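Local coordinates for peptidase S9 prolyl oligopeptidase catalytic domain-containing protein (Pyrococcus horikoshii, PDB 4HXF), which probably hydrolyses peptides as an acylaminoacyl-type serine peptidase, assembled as a self-compartmentalizing hexamer whose multimerization selects its substrates, at residues A[9-14]-A[396-401]; A[318-323]-A[346-351]; A[350-355]-A[365-370]. One frame throughout, in Å; residues are numbered along the deposited sequence.

Contact 1 of 3, residues A[9-14]-A[396-401]; sequences KTFTKF and FKYEMQ
Y398 holds CG anti to its backbone N (chi1 -172°), while F11 has CG between its backbone N and carbonyl carbon (chi1 74°), and the two aromatic rings meet with the F11 edge toward the Y398 face. Their planes stand at 86° and their centroids lie 5.9 Å apart, which identifies an edge-to-face pair. F11 CB also sits over that face, 3.9 Å from the centroid of the Y398 ring, as a CH-pi contact; its nearest ring atom is Y398 CE1 at 3.5 Å. The phenol is therefore held against the start of the F11 side chain as well as its ring. F11 N donates to Y398 OH at 3.0 Å, but the N-H is badly bent and the bond weak. T10 N lies almost as near this oxygen without bonding to it, and T10 CB lies 3.3 Å from Y398 OH. A firmer partner of the phenol is D7 O, so the hydroxyl sits between the D7 carbonyl and the start of the 3-10 segment 10-12. On the F14 side the contact is purely apolar. F14 CE1 meets F396 CZ at 3.8 Å and also touches the edge of the Y398 ring near its plane, while T10 O lies 3.8 Å above the F14 ring plane, over its centre. Segment 9-14, a loop with a 3-10 turn at 10-12 leading to propeller strand 16-23, is thus joined to the first turn of hydrolase helix 398-405, for which K397 is the N-cap residue. Helix 586-605 flanks the aromatic group, with Y593 meeting the rings of both F11 and Y398; F343 of helix 340-343 meets F14, and beyond Y398 M400 packs on strands 378-384 and 409-413.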
# COMPACT_ATOMS: atom_id res chain seq x y z
N LYS A 9 20.02 -5.96 -28.46
CA LYS A 9 18.66 -6.37 -28.05
C LYS A 9 18.16 -7.54 -28.85
O LYS A 9 17.12 -8.05 -28.54
CB LYS A 9 17.67 -5.21 -28.24
CG LYS A 9 18.03 -3.97 -27.47
CD LYS A 9 16.94 -2.93 -27.61
CE LYS A 9 17.32 -1.82 -26.66
NZ LYS A 9 16.63 -0.53 -27.03
N THR A 10 18.86 -7.93 -29.90
CA THR A 10 18.28 -8.96 -30.79
C THR A 10 17.94 -10.30 -30.05
O THR A 10 16.95 -10.96 -30.43
CB THR A 10 19.18 -9.28 -31.98
OG1 THR A 10 19.68 -8.05 -32.50
CG2 THR A 10 18.46 -10.06 -33.05
N PHE A 11 18.69 -10.59 -29.00
CA PHE A 11 18.54 -11.89 -28.26
C PHE A 11 17.13 -11.94 -27.66
O PHE A 11 16.60 -13.02 -27.43
CB PHE A 11 19.59 -12.06 -27.20
CG PHE A 11 19.38 -11.23 -26.03
CD1 PHE A 11 19.83 -9.91 -26.00
CD2 PHE A 11 18.78 -11.77 -24.88
CE1 PHE A 11 19.61 -9.10 -24.90
CE2 PHE A 11 18.58 -10.95 -23.75
CZ PHE A 11 19.02 -9.63 -23.75
N THR A 12 16.49 -10.81 -27.49
CA THR A 12 15.16 -10.79 -26.92
C THR A 12 14.09 -11.22 -27.87
O THR A 12 12.99 -11.40 -27.46
CB THR A 12 14.78 -9.44 -26.30
OG1 THR A 12 14.57 -8.44 -27.29
CG2 THR A 12 15.86 -8.99 -25.20
N LYS A 13 14.38 -11.24 -29.16
CA LYS A 13 13.39 -11.51 -30.21
C LYS A 13 13.29 -13.04 -30.38
O LYS A 13 12.40 -13.50 -31.10
CB LYS A 13 13.79 -10.81 -31.50
CG LYS A 13 13.78 -9.28 -31.28
CD LYS A 13 13.99 -8.44 -32.54
N PHE A 14 14.20 -13.84 -29.82
CA PHE A 14 14.15 -15.29 -30.04
C PHE A 14 13.26 -16.02 -29.04
O PHE A 14 13.19 -15.68 -27.86
CB PHE A 14 15.53 -15.96 -30.06
CG PHE A 14 16.54 -15.23 -30.92
CD1 PHE A 14 17.86 -15.17 -30.58
CD2 PHE A 14 16.17 -14.68 -32.14
CE1 PHE A 14 18.83 -14.47 -31.38
CE2 PHE A 14 17.13 -13.96 -32.92
CZ PHE A 14 18.46 -13.88 -32.53
N PHE A 396 24.57 -22.24 -30.87
CA PHE A 396 24.26 -20.94 -31.30
C PHE A 396 24.96 -19.98 -30.36
O PHE A 396 24.63 -19.94 -29.17
CB PHE A 396 22.74 -20.73 -31.28
CG PHE A 396 22.35 -19.33 -31.74
CD1 PHE A 396 22.28 -19.03 -33.07
CD2 PHE A 396 22.02 -18.36 -30.79
CE1 PHE A 396 21.89 -17.73 -33.53
CE2 PHE A 396 21.73 -17.08 -31.20
CZ PHE A 396 21.63 -16.80 -32.55
N LYS A 397 25.93 -19.23 -30.88
CA LYS A 397 26.70 -18.30 -29.98
C LYS A 397 26.45 -16.86 -30.39
O LYS A 397 26.89 -16.37 -31.45
CB LYS A 397 28.19 -18.57 -29.95
CG LYS A 397 28.99 -17.53 -29.08
CD LYS A 397 28.98 -17.71 -27.60
CE LYS A 397 30.01 -16.75 -26.89
NZ LYS A 397 29.67 -16.54 -25.43
N TYR A 398 25.59 -16.19 -29.62
CA TYR A 398 25.08 -14.87 -29.98
C TYR A 398 26.15 -13.85 -30.34
O TYR A 398 26.02 -13.21 -31.44
CB TYR A 398 24.31 -14.31 -28.82
CG TYR A 398 23.55 -13.02 -29.09
CD1 TYR A 398 22.39 -13.02 -29.73
CD2 TYR A 398 24.09 -11.81 -28.65
CE1 TYR A 398 21.67 -11.86 -29.96
CE2 TYR A 398 23.41 -10.67 -28.88
CZ TYR A 398 22.19 -10.69 -29.49
OH TYR A 398 21.46 -9.53 -29.66
N GLU A 399 27.22 -13.81 -29.51
CA GLU A 399 28.20 -12.79 -29.74
C GLU A 399 28.89 -13.01 -31.08
O GLU A 399 29.34 -12.06 -31.72
CB GLU A 399 29.26 -12.72 -28.69
CG GLU A 399 28.82 -12.31 -27.34
CD GLU A 399 28.30 -13.45 -26.49
OE1 GLU A 399 27.84 -14.48 -27.03
OE2 GLU A 399 28.32 -13.25 -25.24
N MET A 400 29.01 -14.29 -31.53
CA MET A 400 29.72 -14.52 -32.75
C MET A 400 28.93 -14.05 -33.92
O MET A 400 29.42 -13.45 -34.84
CB MET A 400 30.06 -16.02 -32.91
CG MET A 400 31.02 -16.44 -31.81
SD MET A 400 31.41 -18.22 -32.11
CE MET A 400 32.69 -18.44 -30.86
N GLN A 401 27.61 -14.34 -33.95
CA GLN A 401 26.76 -13.84 -34.99
C GLN A 401 26.65 -12.35 -35.03
O GLN A 401 26.78 -11.72 -36.09
CB GLN A 401 25.35 -14.43 -34.97
CG GLN A 401 25.30 -15.94 -35.05
CD GLN A 401 25.74 -16.43 -36.41
OE1 GLN A 401 25.29 -15.89 -37.41
NE2 GLN A 401 26.62 -17.42 -36.43

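Contact 2 of 3, residues A[318-323]-A[346-351]; sequences TATRPA and LKTFEP
T320 meets T348 and E350 where the last blade of a seven-bladed beta-propeller touches the linker into the alpha/beta-hydrolase domain. Segment 318-323 connects strands 312-317 and 324-328 of that blade; segment 346-351 is the chain running on toward strand 352-358. T320 loses far more surface than any other residue here. E350 OE2 meets both branches of its side chain, with T320 OG1 at 2.8 Å and T320 CG2 at 3.1 Å. OG1 donates to this oxygen, reaching it on the syn side and 28° out of the carboxylate plane. T320 CG2 also lies 3.4 Å from F349 O, and T320 CB lies 3.6 Å from T348 OG1. Next to it, A319 packs its CB on the P351 ring, at P351 CD (3.5 Å) and CG. T348 packs beside T320 as well, its CG2 3.6 Å from T320 O. The bend at chi2 (-55°) turns E350 CD toward the blade; the side chains of E350 and T320 cross at about a right angle. An alanine in place of T320 would probably leave E350 OE2 without its hydroxyl donor and open a gap between the E350 carboxylate and F349 O where the methyl had been. The blade loop is closed by T318 N donating to R321 O, with T318 OG1 accepting two weak bonds from T320 N and R321 N, and R321 forms salt bridges with D337 and E324. One water joins the segments a second time: it donates to E350 OE1 at 2.6 Å and accepts, weakly, from T320 N at 3.4 Å.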
# COMPACT_ATOMS: atom_id res chain seq x y z
N THR A 318 21.80 -25.37 -33.72
CA THR A 318 22.87 -25.32 -34.70
C THR A 318 23.65 -23.99 -34.52
O THR A 318 23.30 -23.20 -33.66
CB THR A 318 22.34 -25.42 -36.13
OG1 THR A 318 21.61 -24.20 -36.39
CG2 THR A 318 21.40 -26.67 -36.26
N ALA A 319 24.76 -23.82 -35.27
CA ALA A 319 25.56 -22.59 -35.19
C ALA A 319 24.72 -21.36 -35.53
O ALA A 319 25.03 -20.30 -35.01
CB ALA A 319 26.75 -22.62 -36.13
N THR A 320 23.69 -21.58 -36.35
CA THR A 320 22.94 -20.41 -36.80
C THR A 320 21.47 -20.36 -36.33
O THR A 320 20.77 -19.46 -36.73
CB THR A 320 22.97 -20.29 -38.34
OG1 THR A 320 22.35 -21.44 -38.96
CG2 THR A 320 24.38 -20.09 -38.84
N ARG A 321 21.00 -21.30 -35.53
CA ARG A 321 19.61 -21.33 -35.02
C ARG A 321 19.56 -21.83 -33.57
O ARG A 321 20.08 -22.90 -33.28
CB ARG A 321 18.70 -22.32 -35.82
CG ARG A 321 18.30 -21.74 -37.20
CD ARG A 321 17.35 -20.54 -37.03
NE ARG A 321 16.02 -20.97 -36.54
CZ ARG A 321 14.96 -21.31 -37.30
NH1 ARG A 321 13.82 -21.80 -36.75
NH2 ARG A 321 15.05 -21.17 -38.63
N PRO A 322 18.88 -21.10 -32.73
CA PRO A 322 18.49 -21.67 -31.44
C PRO A 322 17.71 -22.92 -31.62
O PRO A 322 17.11 -23.18 -32.67
CB PRO A 322 17.63 -20.57 -30.78
CG PRO A 322 18.07 -19.26 -31.47
CD PRO A 322 18.39 -19.69 -32.89
N ALA A 323 17.60 -23.67 -30.52
CA ALA A 323 16.95 -24.97 -30.52
C ALA A 323 15.54 -24.91 -31.05
O ALA A 323 14.75 -24.01 -30.76
CB ALA A 323 16.88 -25.59 -29.08
N LEU A 346 16.81 -12.04 -40.70
CA LEU A 346 17.96 -11.78 -39.98
C LEU A 346 19.05 -12.65 -40.59
O LEU A 346 18.97 -13.91 -40.59
CB LEU A 346 17.76 -12.22 -38.50
CG LEU A 346 18.75 -11.81 -37.50
CD1 LEU A 346 18.90 -10.28 -37.49
CD2 LEU A 346 18.41 -12.31 -36.08
N LYS A 347 20.10 -12.00 -41.06
CA LYS A 347 21.19 -12.74 -41.67
C LYS A 347 21.97 -13.53 -40.61
O LYS A 347 22.22 -13.02 -39.53
CB LYS A 347 22.13 -11.74 -42.33
CG LYS A 347 23.24 -12.42 -43.15
CD LYS A 347 24.18 -11.39 -43.79
CE LYS A 347 24.89 -11.94 -45.04
NZ LYS A 347 26.33 -11.57 -45.08
N THR A 348 22.36 -14.77 -40.93
CA THR A 348 23.23 -15.52 -40.08
C THR A 348 24.49 -15.98 -40.90
O THR A 348 24.55 -15.84 -42.13
CB THR A 348 22.59 -16.72 -39.39
OG1 THR A 348 21.96 -17.51 -40.41
CG2 THR A 348 21.63 -16.32 -38.33
N PHE A 349 25.52 -16.37 -40.18
CA PHE A 349 26.85 -16.69 -40.74
C PHE A 349 27.24 -18.11 -40.32
O PHE A 349 27.36 -18.38 -39.13
CB PHE A 349 27.86 -15.69 -40.23
CG PHE A 349 27.50 -14.24 -40.46
CD1 PHE A 349 26.58 -13.59 -39.66
CD2 PHE A 349 28.05 -13.54 -41.52
CE1 PHE A 349 26.20 -12.31 -39.88
CE2 PHE A 349 27.72 -12.24 -41.73
CZ PHE A 349 26.81 -11.61 -40.92
N GLU A 350 27.32 -19.02 -41.28
CA GLU A 350 27.70 -20.41 -41.01
C GLU A 350 29.20 -20.45 -40.84
O GLU A 350 29.88 -19.93 -41.73
CB GLU A 350 27.40 -21.29 -42.23
CG GLU A 350 25.93 -21.62 -42.45
CD GLU A 350 25.24 -22.26 -41.28
OE1 GLU A 350 25.89 -22.99 -40.45
OE2 GLU A 350 24.01 -21.99 -41.20
N PRO A 351 29.73 -21.06 -39.80
CA PRO A 351 31.17 -21.17 -39.60
C PRO A 351 31.74 -22.13 -40.65
O PRO A 351 31.05 -23.06 -41.17
CB PRO A 351 31.29 -21.69 -38.19
CG PRO A 351 30.00 -22.22 -37.80
CD PRO A 351 28.96 -21.53 -38.62
O HOH W 1 23.97 -23.83 -38.93

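Contact 3 of 3, residues A[350-355]-A[365-370]; sequences EPRHFR and GWYIKP. With HEZ (hexane-1,6-diol), chain O.
Y367 O is approached by two groups: R352 N donates to it at 2.8 Å, almost straight (176°) and in the carbonyl plane, and P351 CA makes a CA-H...O contact. Y367 N returns a bond to R352 O, closing a hydrogen-bonded antiparallel pair. H353 and W366 follow as a non-hydrogen-bonded pair, with H353 CD2 over the indole face, and F354 and G365 form another hydrogen-bonded one. In F354, CG sits between the backbone N and carbonyl carbon (chi1 66°), and G365 CA lies over the face of the F354 ring, 4.0 Å from the ring centroid, as a CH-pi contact; a beta carbon at 365 would clash with F354 CZ. The hairpin 352-358/361-368 forms the antiparallel margin of the hydrolase sheet, and helix 436-451 packs on F354 and Y367. R352 runs beside Y367 in the same direction, CB over the phenol face and CD 3.5 Å from Y367 OH. That hydroxyl is hydrogen-bonded to E452, and a water donating to Y367 OH at 2.7 Å accepts from R352 NH1. Hexane-1,6-diol, probably from the crystallisation liquor, lies over the guanidinium and accepts from K369 N through O6 at 2.9 Å.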
# COMPACT_ATOMS: atom_id res chain seq x y z
N GLU A 350 27.32 -19.02 -41.28
CA GLU A 350 27.70 -20.41 -41.01
C GLU A 350 29.20 -20.45 -40.84
O GLU A 350 29.88 -19.93 -41.73
CB GLU A 350 27.40 -21.29 -42.23
CG GLU A 350 25.93 -21.62 -42.45
CD GLU A 350 25.24 -22.26 -41.28
OE1 GLU A 350 25.89 -22.99 -40.45
OE2 GLU A 350 24.01 -21.99 -41.20
N PRO A 351 29.73 -21.06 -39.80
CA PRO A 351 31.17 -21.17 -39.60
C PRO A 351 31.74 -22.13 -40.65
O PRO A 351 31.05 -23.06 -41.17
CB PRO A 351 31.29 -21.69 -38.19
CG PRO A 351 30.00 -22.22 -37.80
CD PRO A 351 28.96 -21.53 -38.62
N ARG A 352 32.96 -21.85 -41.03
CA ARG A 352 33.77 -22.73 -41.89
C ARG A 352 34.76 -23.51 -41.03
O ARG A 352 35.63 -22.88 -40.37
CB ARG A 352 34.53 -21.92 -42.93
CG ARG A 352 35.50 -22.81 -43.75
CD ARG A 352 36.00 -22.23 -45.02
NE ARG A 352 34.97 -22.24 -46.06
CZ ARG A 352 35.15 -21.78 -47.30
NH1 ARG A 352 36.32 -21.26 -47.70
NH2 ARG A 352 34.14 -21.79 -48.14
N HIS A 353 34.70 -24.86 -41.07
CA HIS A 353 35.57 -25.70 -40.32
C HIS A 353 36.93 -25.76 -41.05
O HIS A 353 36.98 -25.80 -42.30
CB HIS A 353 34.96 -27.09 -40.23
CG HIS A 353 35.86 -28.11 -39.64
ND1 HIS A 353 36.39 -29.12 -40.39
CD2 HIS A 353 36.39 -28.22 -38.39
CE1 HIS A 353 37.22 -29.86 -39.58
NE2 HIS A 353 37.18 -29.33 -38.35
N PHE A 354 38.00 -25.81 -40.29
CA PHE A 354 39.36 -26.08 -40.81
C PHE A 354 40.15 -26.90 -39.85
O PHE A 354 39.95 -26.86 -38.65
CB PHE A 354 40.16 -24.83 -41.18
CG PHE A 354 40.52 -23.93 -40.02
CD1 PHE A 354 41.85 -23.87 -39.49
CD2 PHE A 354 39.57 -23.03 -39.45
CE1 PHE A 354 42.17 -23.04 -38.40
CE2 PHE A 354 39.94 -22.18 -38.40
CZ PHE A 354 41.25 -22.16 -37.87
N ARG A 355 41.03 -27.74 -40.40
CA ARG A 355 41.97 -28.44 -39.56
C ARG A 355 43.31 -27.73 -39.54
O ARG A 355 43.71 -27.04 -40.53
CB ARG A 355 42.16 -29.84 -40.20
CG ARG A 355 40.94 -30.69 -40.16
CD ARG A 355 40.60 -31.17 -38.80
NE ARG A 355 41.44 -32.27 -38.39
CZ ARG A 355 41.41 -32.89 -37.21
NH1 ARG A 355 40.63 -32.48 -36.23
NH2 ARG A 355 42.19 -33.95 -37.01
N GLY A 365 39.47 -26.13 -35.94
CA GLY A 365 39.16 -24.70 -35.80
C GLY A 365 37.97 -24.40 -36.69
O GLY A 365 37.54 -25.18 -37.57
N TRP A 366 37.36 -23.28 -36.38
CA TRP A 366 36.33 -22.66 -37.22
C TRP A 366 36.51 -21.15 -37.38
O TRP A 366 37.08 -20.50 -36.50
CB TRP A 366 34.90 -22.88 -36.68
CG TRP A 366 34.47 -24.33 -36.55
CD1 TRP A 366 33.70 -25.04 -37.41
CD2 TRP A 366 34.81 -25.26 -35.48
NE1 TRP A 366 33.57 -26.37 -37.02
CE2 TRP A 366 34.19 -26.54 -35.83
CE3 TRP A 366 35.56 -25.19 -34.31
CZ2 TRP A 366 34.32 -27.63 -35.06
CZ3 TRP A 366 35.68 -26.34 -33.51
CH2 TRP A 366 35.07 -27.49 -33.86
N TYR A 367 35.99 -20.62 -38.50
CA TYR A 367 35.90 -19.18 -38.59
C TYR A 367 34.73 -18.72 -39.35
O TYR A 367 34.13 -19.49 -40.10
CB TYR A 367 37.18 -18.65 -39.23
CG TYR A 367 37.36 -18.90 -40.69
CD1 TYR A 367 38.11 -20.02 -41.13
CD2 TYR A 367 36.93 -18.00 -41.65
CE1 TYR A 367 38.32 -20.25 -42.44
CE2 TYR A 367 37.21 -18.26 -42.98
CZ TYR A 367 37.91 -19.37 -43.35
OH TYR A 367 38.21 -19.56 -44.70
N ILE A 368 34.33 -17.48 -39.06
CA ILE A 368 33.26 -16.82 -39.78
C ILE A 368 33.82 -15.61 -40.46
O ILE A 368 34.53 -14.81 -39.87
CB ILE A 368 32.11 -16.36 -38.86
CG1 ILE A 368 31.39 -17.55 -38.19
CG2 ILE A 368 31.13 -15.47 -39.62
CD1 ILE A 368 30.57 -17.21 -36.96
N LYS A 369 33.51 -15.50 -41.74
CA LYS A 369 33.96 -14.37 -42.60
C LYS A 369 32.79 -13.36 -42.78
O LYS A 369 31.64 -13.76 -43.08
CB LYS A 369 34.45 -14.86 -43.96
CG LYS A 369 34.94 -13.70 -44.81
CD LYS A 369 35.29 -14.25 -46.18
CE LYS A 369 36.03 -13.23 -47.05
NZ LYS A 369 36.48 -13.70 -48.45
N PRO A 370 33.03 -12.08 -42.40
CA PRO A 370 32.00 -11.06 -42.54
C PRO A 370 31.85 -10.64 -43.99
O PRO A 370 32.64 -11.03 -44.86
CB PRO A 370 32.58 -9.92 -41.70
CG PRO A 370 34.02 -10.00 -41.97
CD PRO A 370 34.30 -11.49 -41.91
O1 HEZ O . 37.40 -16.43 -48.26
C1 HEZ O . 36.29 -17.25 -48.76
C2 HEZ O . 35.65 -18.29 -47.83
C3 HEZ O . 34.77 -17.78 -46.68
C4 HEZ O . 34.17 -18.87 -45.81
C5 HEZ O . 32.87 -18.45 -45.15
C6 HEZ O . 32.89 -18.39 -43.61
O6 HEZ O . 31.85 -17.46 -43.15
O HOH W 2 39.08 -21.75 -46.05

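Overall arrangement
Contact 1 is the most buried of the three, while contacts 2 and 3 are partly exposed, with E350 at the surface in both. Contact 1 ties the N-terminal segment leading into the propeller to a hydrolase helix, mainly by aromatic rings; contact 2 ties a propeller blade to the linker by a hydroxyl, a carboxylate and a water. Contact 3 lies within the hydrolase sheet and relies on paired backbone bonds. Residues 350 and 351 are common to contacts 2 and 3, so the linker runs directly into the hairpin. Q401 OE1 of contact 1 probably accepts a hydrogen bond from F349 N of contact 2 at 2.8 Å, and F349 packs on I368 of contact 3.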